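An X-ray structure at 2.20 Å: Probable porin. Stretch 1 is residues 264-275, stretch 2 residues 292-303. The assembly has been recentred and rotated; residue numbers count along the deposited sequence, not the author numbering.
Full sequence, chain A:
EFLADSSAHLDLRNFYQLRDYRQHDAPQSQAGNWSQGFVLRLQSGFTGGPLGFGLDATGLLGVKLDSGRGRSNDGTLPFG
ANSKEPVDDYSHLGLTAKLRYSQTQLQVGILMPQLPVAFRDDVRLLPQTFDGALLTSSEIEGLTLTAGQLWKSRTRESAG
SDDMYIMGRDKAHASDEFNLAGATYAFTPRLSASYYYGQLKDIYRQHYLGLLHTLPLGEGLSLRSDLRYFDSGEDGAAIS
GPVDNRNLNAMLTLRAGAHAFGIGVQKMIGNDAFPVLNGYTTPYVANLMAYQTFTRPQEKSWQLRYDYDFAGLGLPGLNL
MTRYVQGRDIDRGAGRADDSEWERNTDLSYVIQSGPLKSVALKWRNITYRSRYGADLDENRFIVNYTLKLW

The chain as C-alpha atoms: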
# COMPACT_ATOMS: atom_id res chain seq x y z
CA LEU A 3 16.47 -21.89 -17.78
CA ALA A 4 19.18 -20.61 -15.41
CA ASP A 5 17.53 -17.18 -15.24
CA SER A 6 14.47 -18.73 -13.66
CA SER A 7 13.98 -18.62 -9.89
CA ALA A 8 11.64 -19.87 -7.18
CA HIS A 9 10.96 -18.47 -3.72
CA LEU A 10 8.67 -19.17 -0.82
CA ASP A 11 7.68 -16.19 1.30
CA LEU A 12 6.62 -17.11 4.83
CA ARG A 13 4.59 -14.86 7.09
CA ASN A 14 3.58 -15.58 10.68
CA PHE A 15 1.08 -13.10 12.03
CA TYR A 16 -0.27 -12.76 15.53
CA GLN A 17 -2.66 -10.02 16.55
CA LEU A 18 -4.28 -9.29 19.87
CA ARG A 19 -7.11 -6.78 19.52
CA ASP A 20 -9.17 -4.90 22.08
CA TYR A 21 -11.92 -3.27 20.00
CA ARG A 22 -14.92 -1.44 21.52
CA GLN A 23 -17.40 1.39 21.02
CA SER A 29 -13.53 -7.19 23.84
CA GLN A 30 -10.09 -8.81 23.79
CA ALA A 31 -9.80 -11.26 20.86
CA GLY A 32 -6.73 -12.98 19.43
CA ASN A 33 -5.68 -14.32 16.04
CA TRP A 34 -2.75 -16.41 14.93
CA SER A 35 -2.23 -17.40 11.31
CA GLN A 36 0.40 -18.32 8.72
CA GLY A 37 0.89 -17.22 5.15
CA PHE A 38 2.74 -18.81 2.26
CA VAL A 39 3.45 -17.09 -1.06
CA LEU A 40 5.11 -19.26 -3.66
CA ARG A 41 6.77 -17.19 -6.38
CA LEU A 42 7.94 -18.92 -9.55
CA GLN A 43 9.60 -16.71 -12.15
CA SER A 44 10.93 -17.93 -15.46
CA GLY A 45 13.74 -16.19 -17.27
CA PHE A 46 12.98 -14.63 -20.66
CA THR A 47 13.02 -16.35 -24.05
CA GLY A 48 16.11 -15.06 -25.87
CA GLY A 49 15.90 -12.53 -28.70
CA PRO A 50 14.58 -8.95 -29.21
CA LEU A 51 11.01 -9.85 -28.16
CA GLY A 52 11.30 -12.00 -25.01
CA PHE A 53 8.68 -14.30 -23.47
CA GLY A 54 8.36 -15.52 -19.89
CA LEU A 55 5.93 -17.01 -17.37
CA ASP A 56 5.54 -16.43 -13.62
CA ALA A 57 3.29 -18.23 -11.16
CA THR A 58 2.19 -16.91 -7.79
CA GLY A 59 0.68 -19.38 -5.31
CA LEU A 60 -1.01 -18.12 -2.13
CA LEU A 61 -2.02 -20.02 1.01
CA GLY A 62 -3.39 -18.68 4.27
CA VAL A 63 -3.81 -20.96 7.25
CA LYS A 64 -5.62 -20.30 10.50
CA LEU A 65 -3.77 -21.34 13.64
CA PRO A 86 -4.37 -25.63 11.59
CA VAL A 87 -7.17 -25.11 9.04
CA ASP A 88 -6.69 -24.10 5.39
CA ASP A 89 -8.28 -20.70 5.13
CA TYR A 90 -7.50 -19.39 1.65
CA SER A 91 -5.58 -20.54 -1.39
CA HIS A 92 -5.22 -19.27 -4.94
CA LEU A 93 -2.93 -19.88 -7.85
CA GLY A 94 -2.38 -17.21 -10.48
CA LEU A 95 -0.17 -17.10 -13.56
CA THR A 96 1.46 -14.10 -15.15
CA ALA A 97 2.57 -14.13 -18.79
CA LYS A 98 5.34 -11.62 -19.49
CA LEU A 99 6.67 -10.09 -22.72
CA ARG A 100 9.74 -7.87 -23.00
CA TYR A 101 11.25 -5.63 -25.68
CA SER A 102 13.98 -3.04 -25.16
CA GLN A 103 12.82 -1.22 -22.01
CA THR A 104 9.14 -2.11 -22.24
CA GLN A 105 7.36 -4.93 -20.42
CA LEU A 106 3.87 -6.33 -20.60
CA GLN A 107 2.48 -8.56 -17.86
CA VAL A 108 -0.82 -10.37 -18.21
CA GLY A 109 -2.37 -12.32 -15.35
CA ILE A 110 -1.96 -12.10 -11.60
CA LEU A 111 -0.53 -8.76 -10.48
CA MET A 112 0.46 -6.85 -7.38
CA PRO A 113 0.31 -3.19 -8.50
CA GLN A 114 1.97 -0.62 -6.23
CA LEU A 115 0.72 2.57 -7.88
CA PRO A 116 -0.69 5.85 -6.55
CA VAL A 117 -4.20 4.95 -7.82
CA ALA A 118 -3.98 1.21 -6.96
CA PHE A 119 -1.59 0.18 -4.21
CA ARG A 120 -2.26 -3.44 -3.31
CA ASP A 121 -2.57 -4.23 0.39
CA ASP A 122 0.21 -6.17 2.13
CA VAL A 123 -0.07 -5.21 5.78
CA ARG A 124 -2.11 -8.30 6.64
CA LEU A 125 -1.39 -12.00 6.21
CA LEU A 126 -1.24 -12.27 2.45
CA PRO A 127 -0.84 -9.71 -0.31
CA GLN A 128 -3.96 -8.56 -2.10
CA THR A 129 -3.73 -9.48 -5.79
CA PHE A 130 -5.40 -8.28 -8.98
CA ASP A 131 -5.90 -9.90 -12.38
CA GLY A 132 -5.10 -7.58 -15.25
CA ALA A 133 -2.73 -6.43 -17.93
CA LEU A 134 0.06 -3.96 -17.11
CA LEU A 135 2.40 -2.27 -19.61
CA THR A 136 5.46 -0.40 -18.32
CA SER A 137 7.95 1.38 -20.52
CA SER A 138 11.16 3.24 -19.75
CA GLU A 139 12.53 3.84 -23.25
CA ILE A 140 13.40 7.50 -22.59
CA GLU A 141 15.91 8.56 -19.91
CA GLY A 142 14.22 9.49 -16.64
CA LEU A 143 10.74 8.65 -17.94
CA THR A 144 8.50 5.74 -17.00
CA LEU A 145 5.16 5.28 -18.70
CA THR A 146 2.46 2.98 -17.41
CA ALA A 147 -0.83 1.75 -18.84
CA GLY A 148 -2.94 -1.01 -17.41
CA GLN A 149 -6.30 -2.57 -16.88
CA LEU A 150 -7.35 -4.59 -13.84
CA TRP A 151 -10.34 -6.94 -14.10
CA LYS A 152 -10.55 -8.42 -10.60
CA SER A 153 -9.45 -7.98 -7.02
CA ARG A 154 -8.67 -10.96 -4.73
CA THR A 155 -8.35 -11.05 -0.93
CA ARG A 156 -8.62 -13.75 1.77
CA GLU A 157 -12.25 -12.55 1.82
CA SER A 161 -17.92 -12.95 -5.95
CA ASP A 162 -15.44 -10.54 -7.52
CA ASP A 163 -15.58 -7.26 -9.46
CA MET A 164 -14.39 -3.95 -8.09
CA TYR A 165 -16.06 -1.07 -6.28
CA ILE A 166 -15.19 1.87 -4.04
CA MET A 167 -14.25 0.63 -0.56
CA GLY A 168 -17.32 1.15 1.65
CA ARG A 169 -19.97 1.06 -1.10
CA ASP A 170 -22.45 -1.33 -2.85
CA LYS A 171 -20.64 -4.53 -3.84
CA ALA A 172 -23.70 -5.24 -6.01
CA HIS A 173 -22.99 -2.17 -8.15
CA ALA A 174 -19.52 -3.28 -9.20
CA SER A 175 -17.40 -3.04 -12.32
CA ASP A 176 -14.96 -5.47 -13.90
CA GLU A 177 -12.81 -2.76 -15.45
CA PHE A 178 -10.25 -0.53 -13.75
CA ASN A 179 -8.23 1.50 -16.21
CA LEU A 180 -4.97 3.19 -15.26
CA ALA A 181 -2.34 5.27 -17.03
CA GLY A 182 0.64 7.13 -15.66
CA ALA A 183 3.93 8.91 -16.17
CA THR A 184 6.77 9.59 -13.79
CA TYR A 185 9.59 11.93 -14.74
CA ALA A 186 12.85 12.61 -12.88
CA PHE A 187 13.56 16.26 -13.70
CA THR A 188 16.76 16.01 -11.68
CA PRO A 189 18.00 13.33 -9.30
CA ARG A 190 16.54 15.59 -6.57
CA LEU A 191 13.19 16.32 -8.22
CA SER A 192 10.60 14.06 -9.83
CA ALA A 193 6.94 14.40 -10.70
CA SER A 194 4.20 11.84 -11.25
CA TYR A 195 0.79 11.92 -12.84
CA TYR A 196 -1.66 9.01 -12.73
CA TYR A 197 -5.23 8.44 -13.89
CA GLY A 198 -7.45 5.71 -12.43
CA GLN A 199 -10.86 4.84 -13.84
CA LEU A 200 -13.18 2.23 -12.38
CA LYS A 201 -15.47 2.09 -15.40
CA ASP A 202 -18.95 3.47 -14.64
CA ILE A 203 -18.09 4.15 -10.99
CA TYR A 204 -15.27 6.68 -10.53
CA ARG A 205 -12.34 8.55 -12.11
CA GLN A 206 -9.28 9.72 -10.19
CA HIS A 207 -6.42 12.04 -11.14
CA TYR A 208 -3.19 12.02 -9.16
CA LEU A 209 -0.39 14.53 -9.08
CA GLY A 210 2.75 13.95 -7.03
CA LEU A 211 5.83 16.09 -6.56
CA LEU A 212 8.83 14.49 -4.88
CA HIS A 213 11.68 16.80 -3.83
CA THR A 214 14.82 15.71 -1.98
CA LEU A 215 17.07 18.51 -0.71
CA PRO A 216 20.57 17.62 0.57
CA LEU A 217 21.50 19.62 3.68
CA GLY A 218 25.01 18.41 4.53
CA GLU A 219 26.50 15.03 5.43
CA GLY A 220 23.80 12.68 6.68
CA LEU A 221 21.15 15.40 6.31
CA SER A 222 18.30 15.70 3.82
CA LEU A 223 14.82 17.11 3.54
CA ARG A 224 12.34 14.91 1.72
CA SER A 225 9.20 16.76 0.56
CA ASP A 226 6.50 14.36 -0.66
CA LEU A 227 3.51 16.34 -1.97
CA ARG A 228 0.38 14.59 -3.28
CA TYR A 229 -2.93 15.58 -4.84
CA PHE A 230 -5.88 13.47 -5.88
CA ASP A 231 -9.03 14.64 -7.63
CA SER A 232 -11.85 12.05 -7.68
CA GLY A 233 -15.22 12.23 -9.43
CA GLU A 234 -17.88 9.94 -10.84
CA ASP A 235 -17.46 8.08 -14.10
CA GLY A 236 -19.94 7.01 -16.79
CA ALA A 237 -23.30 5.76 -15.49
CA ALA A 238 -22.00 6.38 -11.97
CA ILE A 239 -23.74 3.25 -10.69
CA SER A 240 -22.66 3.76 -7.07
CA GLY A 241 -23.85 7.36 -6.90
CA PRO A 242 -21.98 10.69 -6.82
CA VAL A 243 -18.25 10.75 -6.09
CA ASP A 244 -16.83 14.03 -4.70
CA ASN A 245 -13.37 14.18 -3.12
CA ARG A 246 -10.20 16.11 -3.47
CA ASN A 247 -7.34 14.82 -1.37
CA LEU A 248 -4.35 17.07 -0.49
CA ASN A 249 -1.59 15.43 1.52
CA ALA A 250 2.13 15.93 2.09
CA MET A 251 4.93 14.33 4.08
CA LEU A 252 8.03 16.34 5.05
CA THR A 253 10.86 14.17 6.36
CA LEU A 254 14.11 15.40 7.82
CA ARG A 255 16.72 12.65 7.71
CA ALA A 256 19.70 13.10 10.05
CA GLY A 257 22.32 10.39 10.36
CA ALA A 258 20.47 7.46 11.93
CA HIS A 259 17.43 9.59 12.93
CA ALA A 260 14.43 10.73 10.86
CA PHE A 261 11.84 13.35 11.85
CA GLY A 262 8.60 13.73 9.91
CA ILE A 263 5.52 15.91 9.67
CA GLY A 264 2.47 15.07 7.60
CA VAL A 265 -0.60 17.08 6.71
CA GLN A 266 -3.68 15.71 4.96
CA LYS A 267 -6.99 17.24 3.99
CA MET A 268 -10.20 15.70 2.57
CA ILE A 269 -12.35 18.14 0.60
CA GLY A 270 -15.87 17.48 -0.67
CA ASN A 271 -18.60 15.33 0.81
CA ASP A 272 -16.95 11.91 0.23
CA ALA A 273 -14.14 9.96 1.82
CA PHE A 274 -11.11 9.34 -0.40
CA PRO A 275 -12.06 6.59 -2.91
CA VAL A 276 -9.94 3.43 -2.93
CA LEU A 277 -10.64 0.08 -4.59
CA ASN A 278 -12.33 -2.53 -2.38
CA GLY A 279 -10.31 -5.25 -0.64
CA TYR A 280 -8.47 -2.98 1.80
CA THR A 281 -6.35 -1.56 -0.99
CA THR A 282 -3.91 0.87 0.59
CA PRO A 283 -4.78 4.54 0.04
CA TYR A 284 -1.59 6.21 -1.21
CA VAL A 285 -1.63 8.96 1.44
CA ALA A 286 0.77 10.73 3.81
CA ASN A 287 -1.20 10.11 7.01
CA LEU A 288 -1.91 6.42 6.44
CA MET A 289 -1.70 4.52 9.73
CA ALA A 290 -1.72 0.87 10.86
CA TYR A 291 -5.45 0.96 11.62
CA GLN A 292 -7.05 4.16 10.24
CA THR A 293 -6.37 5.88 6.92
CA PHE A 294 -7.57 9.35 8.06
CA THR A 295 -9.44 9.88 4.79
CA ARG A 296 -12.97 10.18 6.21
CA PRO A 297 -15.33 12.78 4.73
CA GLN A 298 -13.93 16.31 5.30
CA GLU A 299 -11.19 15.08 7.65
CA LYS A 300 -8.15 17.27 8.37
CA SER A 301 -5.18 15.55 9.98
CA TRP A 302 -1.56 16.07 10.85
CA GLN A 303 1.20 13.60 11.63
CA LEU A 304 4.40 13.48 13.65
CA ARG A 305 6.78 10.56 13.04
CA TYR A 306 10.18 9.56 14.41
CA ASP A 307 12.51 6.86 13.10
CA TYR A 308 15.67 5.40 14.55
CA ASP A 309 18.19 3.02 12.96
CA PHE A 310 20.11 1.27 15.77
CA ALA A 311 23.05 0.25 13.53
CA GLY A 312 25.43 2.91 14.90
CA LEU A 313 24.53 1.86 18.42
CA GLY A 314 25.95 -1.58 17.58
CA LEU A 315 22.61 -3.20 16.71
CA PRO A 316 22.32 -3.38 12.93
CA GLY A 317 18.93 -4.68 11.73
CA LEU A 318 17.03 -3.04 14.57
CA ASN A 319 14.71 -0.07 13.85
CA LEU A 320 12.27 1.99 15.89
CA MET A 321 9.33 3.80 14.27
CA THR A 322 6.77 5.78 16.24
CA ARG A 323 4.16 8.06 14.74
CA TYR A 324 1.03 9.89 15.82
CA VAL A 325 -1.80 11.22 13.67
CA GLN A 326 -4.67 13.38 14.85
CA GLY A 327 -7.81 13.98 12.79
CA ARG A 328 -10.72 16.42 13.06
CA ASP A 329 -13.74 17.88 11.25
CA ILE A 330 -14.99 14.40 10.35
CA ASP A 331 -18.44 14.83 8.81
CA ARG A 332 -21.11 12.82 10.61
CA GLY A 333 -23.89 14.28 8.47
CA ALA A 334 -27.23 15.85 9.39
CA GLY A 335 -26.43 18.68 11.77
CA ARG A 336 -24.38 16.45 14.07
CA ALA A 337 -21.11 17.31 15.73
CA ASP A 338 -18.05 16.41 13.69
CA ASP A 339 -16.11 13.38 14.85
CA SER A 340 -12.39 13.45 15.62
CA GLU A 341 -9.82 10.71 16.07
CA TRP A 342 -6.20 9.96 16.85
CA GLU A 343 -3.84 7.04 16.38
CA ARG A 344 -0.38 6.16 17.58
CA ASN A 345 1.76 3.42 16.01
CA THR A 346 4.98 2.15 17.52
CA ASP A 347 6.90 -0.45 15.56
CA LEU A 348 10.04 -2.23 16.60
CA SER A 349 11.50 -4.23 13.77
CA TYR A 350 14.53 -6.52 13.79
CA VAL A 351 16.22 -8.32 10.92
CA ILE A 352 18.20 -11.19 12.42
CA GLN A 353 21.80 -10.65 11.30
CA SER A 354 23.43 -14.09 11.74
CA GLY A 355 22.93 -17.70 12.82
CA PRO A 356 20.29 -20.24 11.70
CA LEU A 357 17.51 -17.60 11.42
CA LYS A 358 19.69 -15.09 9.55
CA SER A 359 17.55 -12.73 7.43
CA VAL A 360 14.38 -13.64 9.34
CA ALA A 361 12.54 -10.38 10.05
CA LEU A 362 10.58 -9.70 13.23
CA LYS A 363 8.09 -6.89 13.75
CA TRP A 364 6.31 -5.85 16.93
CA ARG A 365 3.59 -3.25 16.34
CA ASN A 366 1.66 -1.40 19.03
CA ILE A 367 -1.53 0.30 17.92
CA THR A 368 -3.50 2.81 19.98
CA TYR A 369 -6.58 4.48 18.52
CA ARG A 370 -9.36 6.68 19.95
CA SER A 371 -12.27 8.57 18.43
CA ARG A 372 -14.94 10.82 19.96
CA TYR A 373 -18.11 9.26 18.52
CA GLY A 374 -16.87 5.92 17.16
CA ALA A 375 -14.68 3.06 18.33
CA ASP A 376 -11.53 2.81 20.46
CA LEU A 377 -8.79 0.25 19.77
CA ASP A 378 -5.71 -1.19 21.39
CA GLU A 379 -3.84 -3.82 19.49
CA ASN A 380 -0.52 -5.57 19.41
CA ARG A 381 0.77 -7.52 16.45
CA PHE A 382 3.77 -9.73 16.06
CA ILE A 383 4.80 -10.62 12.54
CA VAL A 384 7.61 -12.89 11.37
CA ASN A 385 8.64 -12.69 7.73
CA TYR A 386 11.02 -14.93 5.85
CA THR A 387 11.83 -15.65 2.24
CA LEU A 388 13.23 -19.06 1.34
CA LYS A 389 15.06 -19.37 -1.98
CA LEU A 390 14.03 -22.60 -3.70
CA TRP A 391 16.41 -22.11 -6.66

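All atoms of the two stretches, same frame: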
# COMPACT_ATOMS: atom_id res chain seq x y z
N GLY A 264 3.41 15.29 8.67
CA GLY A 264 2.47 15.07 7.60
C GLY A 264 1.22 15.90 7.80
O GLY A 264 0.77 16.11 8.94
N VAL A 265 0.69 16.40 6.70
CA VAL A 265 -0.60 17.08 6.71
C VAL A 265 -1.46 16.46 5.62
O VAL A 265 -0.95 16.08 4.56
CB VAL A 265 -0.48 18.61 6.47
CG1 VAL A 265 0.23 19.27 7.62
CG2 VAL A 265 0.25 18.90 5.16
N GLN A 266 -2.76 16.39 5.86
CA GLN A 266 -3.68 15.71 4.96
C GLN A 266 -5.05 16.36 5.11
O GLN A 266 -5.48 16.68 6.22
CB GLN A 266 -3.75 14.22 5.33
CG GLN A 266 -4.58 13.32 4.41
CD GLN A 266 -4.15 11.86 4.52
OE1 GLN A 266 -3.03 11.50 4.10
NE2 GLN A 266 -5.00 11.02 5.11
N LYS A 267 -5.73 16.54 3.99
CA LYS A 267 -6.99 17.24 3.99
C LYS A 267 -7.97 16.65 2.95
O LYS A 267 -7.69 16.62 1.76
CB LYS A 267 -6.72 18.72 3.72
CG LYS A 267 -7.92 19.64 3.76
CD LYS A 267 -7.48 21.10 3.60
CE LYS A 267 -6.56 21.58 4.74
NZ LYS A 267 -5.14 21.07 4.69
N MET A 268 -9.10 16.15 3.43
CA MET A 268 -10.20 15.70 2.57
C MET A 268 -11.13 16.87 2.28
O MET A 268 -11.55 17.58 3.20
CB MET A 268 -11.00 14.57 3.23
CG MET A 268 -10.19 13.34 3.65
SD MET A 268 -9.45 12.48 2.23
CE MET A 268 -7.72 12.90 2.49
N ILE A 269 -11.45 17.08 1.01
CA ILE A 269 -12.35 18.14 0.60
C ILE A 269 -13.46 17.56 -0.25
O ILE A 269 -13.21 16.76 -1.17
CB ILE A 269 -11.61 19.19 -0.22
CG1 ILE A 269 -10.42 19.73 0.60
CG2 ILE A 269 -12.56 20.30 -0.65
CD1 ILE A 269 -9.33 20.38 -0.24
N GLY A 270 -14.69 17.96 0.05
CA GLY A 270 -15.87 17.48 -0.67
C GLY A 270 -16.70 16.64 0.29
O GLY A 270 -16.35 16.52 1.46
N ASN A 271 -17.79 16.06 -0.18
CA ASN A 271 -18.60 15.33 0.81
C ASN A 271 -18.25 13.85 0.98
O ASN A 271 -18.77 13.21 1.89
CB ASN A 271 -20.10 15.54 0.60
CG ASN A 271 -20.67 14.60 -0.40
OD1 ASN A 271 -20.14 14.48 -1.51
ND2 ASN A 271 -21.73 13.89 -0.03
N ASP A 272 -17.35 13.32 0.14
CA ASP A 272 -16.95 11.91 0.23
C ASP A 272 -15.58 11.65 0.86
O ASP A 272 -14.68 12.48 0.80
CB ASP A 272 -16.99 11.25 -1.16
CG ASP A 272 -18.40 11.13 -1.70
OD1 ASP A 272 -19.29 10.79 -0.89
OD2 ASP A 272 -18.62 11.39 -2.91
N ALA A 273 -15.44 10.47 1.46
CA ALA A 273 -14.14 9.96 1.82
C ALA A 273 -13.31 9.75 0.55
O ALA A 273 -13.86 9.65 -0.54
CB ALA A 273 -14.27 8.64 2.59
N PHE A 274 -12.00 9.67 0.71
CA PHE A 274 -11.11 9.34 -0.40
C PHE A 274 -11.41 7.94 -0.97
O PHE A 274 -11.35 6.95 -0.25
CB PHE A 274 -9.66 9.41 0.08
CG PHE A 274 -8.65 9.12 -1.00
CD1 PHE A 274 -8.62 9.89 -2.16
CD2 PHE A 274 -7.73 8.08 -0.86
CE1 PHE A 274 -7.70 9.65 -3.16
CE2 PHE A 274 -6.79 7.81 -1.85
CZ PHE A 274 -6.77 8.60 -3.01
N PRO A 275 -11.74 7.87 -2.27
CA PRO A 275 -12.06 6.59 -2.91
C PRO A 275 -10.83 5.70 -3.09
O PRO A 275 -9.83 6.15 -3.67
CB PRO A 275 -12.61 7.00 -4.27
CG PRO A 275 -12.98 8.47 -4.12
CD PRO A 275 -11.98 9.01 -3.16
N GLN A 292 -6.26 3.20 11.02
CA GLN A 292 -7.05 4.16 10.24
C GLN A 292 -6.28 4.83 9.11
O GLN A 292 -5.05 4.98 9.18
CB GLN A 292 -7.67 5.22 11.15
CG GLN A 292 -8.85 4.70 11.93
CD GLN A 292 -9.94 4.16 11.02
OE1 GLN A 292 -10.26 2.97 11.05
NE2 GLN A 292 -10.51 5.02 10.20
N THR A 293 -7.00 5.22 8.07
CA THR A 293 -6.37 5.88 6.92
C THR A 293 -6.52 7.41 6.99
O THR A 293 -5.86 8.11 6.22
CB THR A 293 -6.93 5.37 5.56
OG1 THR A 293 -8.25 5.86 5.36
CG2 THR A 293 -6.94 3.84 5.50
N PHE A 294 -7.36 7.91 7.89
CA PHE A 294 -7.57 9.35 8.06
C PHE A 294 -8.00 10.03 6.76
O PHE A 294 -7.53 11.11 6.41
CB PHE A 294 -6.31 10.01 8.65
CG PHE A 294 -6.10 9.68 10.09
CD1 PHE A 294 -5.54 8.46 10.46
CD2 PHE A 294 -6.50 10.56 11.09
CE1 PHE A 294 -5.37 8.14 11.80
CE2 PHE A 294 -6.33 10.24 12.44
CZ PHE A 294 -5.76 9.03 12.79
N THR A 295 -8.91 9.37 6.05
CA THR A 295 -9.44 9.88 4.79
C THR A 295 -10.96 9.96 4.84
O THR A 295 -11.62 9.86 3.81
CB THR A 295 -9.01 8.99 3.60
OG1 THR A 295 -9.33 7.62 3.88
CG2 THR A 295 -7.49 9.14 3.35
N ARG A 296 -11.52 10.13 6.04
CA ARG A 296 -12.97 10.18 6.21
C ARG A 296 -13.51 11.50 5.67
O ARG A 296 -12.74 12.44 5.47
CB ARG A 296 -13.34 9.97 7.69
CG ARG A 296 -13.06 8.56 8.17
CD ARG A 296 -13.06 8.44 9.67
NE ARG A 296 -14.40 8.61 10.22
CZ ARG A 296 -14.73 8.31 11.48
NH1 ARG A 296 -13.80 7.84 12.31
NH2 ARG A 296 -15.97 8.48 11.90
N PRO A 297 -14.83 11.58 5.42
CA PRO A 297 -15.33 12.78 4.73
C PRO A 297 -14.94 14.07 5.47
O PRO A 297 -15.16 14.18 6.68
CB PRO A 297 -16.86 12.58 4.73
CG PRO A 297 -17.06 11.08 4.92
CD PRO A 297 -15.92 10.63 5.78
N GLN A 298 -14.33 15.01 4.75
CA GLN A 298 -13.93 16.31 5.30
C GLN A 298 -12.85 16.29 6.39
O GLN A 298 -12.62 17.30 7.06
CB GLN A 298 -15.16 17.08 5.80
CG GLN A 298 -16.12 17.45 4.70
CD GLN A 298 -17.32 18.21 5.20
OE1 GLN A 298 -18.24 17.64 5.79
NE2 GLN A 298 -17.33 19.52 4.97
N GLU A 299 -12.16 15.17 6.57
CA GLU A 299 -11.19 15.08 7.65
C GLU A 299 -9.89 15.86 7.39
O GLU A 299 -9.32 15.78 6.32
CB GLU A 299 -10.86 13.63 7.94
CG GLU A 299 -9.98 13.42 9.16
CD GLU A 299 -9.92 11.96 9.53
OE1 GLU A 299 -10.33 11.13 8.70
OE2 GLU A 299 -9.46 11.63 10.65
N LYS A 300 -9.45 16.60 8.40
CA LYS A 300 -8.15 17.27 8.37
C LYS A 300 -7.27 16.61 9.41
O LYS A 300 -7.69 16.42 10.54
CB LYS A 300 -8.30 18.75 8.72
CG LYS A 300 -9.05 19.61 7.71
CD LYS A 300 -9.46 20.93 8.36
CE LYS A 300 -10.10 21.90 7.37
NZ LYS A 300 -10.95 22.92 8.05
N SER A 301 -6.05 16.25 9.04
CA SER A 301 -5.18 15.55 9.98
C SER A 301 -3.74 15.94 9.80
O SER A 301 -3.31 16.36 8.71
CB SER A 301 -5.32 14.02 9.83
OG SER A 301 -5.03 13.61 8.50
N TRP A 302 -2.98 15.83 10.88
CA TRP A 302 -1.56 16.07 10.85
C TRP A 302 -0.84 14.90 11.51
O TRP A 302 -1.42 14.19 12.34
CB TRP A 302 -1.21 17.40 11.53
CG TRP A 302 -1.76 17.56 12.93
CD1 TRP A 302 -2.95 18.16 13.28
CD2 TRP A 302 -1.15 17.13 14.15
NE1 TRP A 302 -3.10 18.14 14.65
CE2 TRP A 302 -2.02 17.51 15.21
CE3 TRP A 302 0.04 16.48 14.46
CZ2 TRP A 302 -1.73 17.25 16.55
CZ3 TRP A 302 0.33 16.22 15.79
CH2 TRP A 302 -0.56 16.60 16.82
N GLN A 303 0.42 14.72 11.15
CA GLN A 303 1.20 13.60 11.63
C GLN A 303 2.55 14.07 12.16
O GLN A 303 3.14 15.01 11.63
CB GLN A 303 1.42 12.58 10.48
CG GLN A 303 2.44 11.51 10.83
CD GLN A 303 2.71 10.48 9.73
OE1 GLN A 303 3.53 9.58 9.92
NE2 GLN A 303 2.03 10.60 8.59
O HOH W 1 -14.29 14.92 2.00
O HOH W 2 -15.57 19.88 2.13

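Residues 264-269 and 300-303 form neighbouring antiparallel strands. Their axes come within 4.4 Å, and their directions differ by 169°. Two hydrogen-bonded pairs define the register. Gly-264 N donates to Gln-303 O (3.0 Å), and Gln-303 N returns a short bond to Gly-264 O (2.6 Å). Gln-266 N donates to Ser-301 O (2.9 Å), and Ser-301 N to Gln-266 O (2.9 Å). Between these rungs the carbonyls also meet CA-H groups: Trp-302 CA lies 3.0 Å from Gly-264 O, and Val-265 CA 3.4 Å from Ser-301 O.

Beyond the paired strands, Met-268 N donates almost linearly to Glu-299 O (2.9 Å, 174°). Here the second stretch folds back in a type II turn, Arg-296 to Glu-299, closed by Glu-299 N to Arg-296 O (3.0 Å). The Glu-299 side chain braces the same turn: its OE1 accepts from Arg-296 N (3.1 Å). Met-268 O receives no amide across the contact; Gln-298 CA approaches it at 3.4 Å.

Side chains alternate between the sheet faces. Val-265, Lys-267, Lys-300 and Trp-302 share one face and are partly exposed. The lysines pack through their aliphatic parts, with Lys-267 CG 4.1 Å from Lys-300 CG. Gln-266, Ser-301 and Gln-303 occupy the other face and are buried. Gln-266 is extended at chi1 and chi2 (both t), and its amide reaches the loop. NE2 donates to Phe-294 O (2.8 Å) and, weakly, to Thr-293 O (3.2 Å). Gln-266 OE1, Ser-301 OG and Gln-303 NE2 are satisfied elsewhere in the structure. An ideal CB on Gly-264 would lie only 3.2 Å from Gln-303 NE2, so glycine suits this tight place.

Met-268 points toward the second stretch and packs against Thr-295 and the Arg-296 carbonyl. Its SD lies 3.6 Å from Thr-295 CA, and its CG 3.3 Å from Arg-296 O. Thr-295 is buried; its OG1 shares a 2.5 Å hydrogen bond with Thr-293 OG1. Its carbonyl anchors the far end of the contact, where Phe-274 N donates to Thr-295 O (3.1 Å). Ala-273 CB packs 4.1 Å from Pro-297 CD.

Between the Met-268 and Phe-274 hydrogen bonds, water joins the two stretches. Water 1 donates to Gly-270 O and Asp-272 O (both 2.7 Å) and accepts from Gln-298 N (2.8 Å). Water 2 accepts from Gly-270 N (3.0 Å) and weakly from Gln-298 NE2 (3.4 Å). The backbone angles of Gly-270 themselves call for glycine. Together the stretches bury 795 Å².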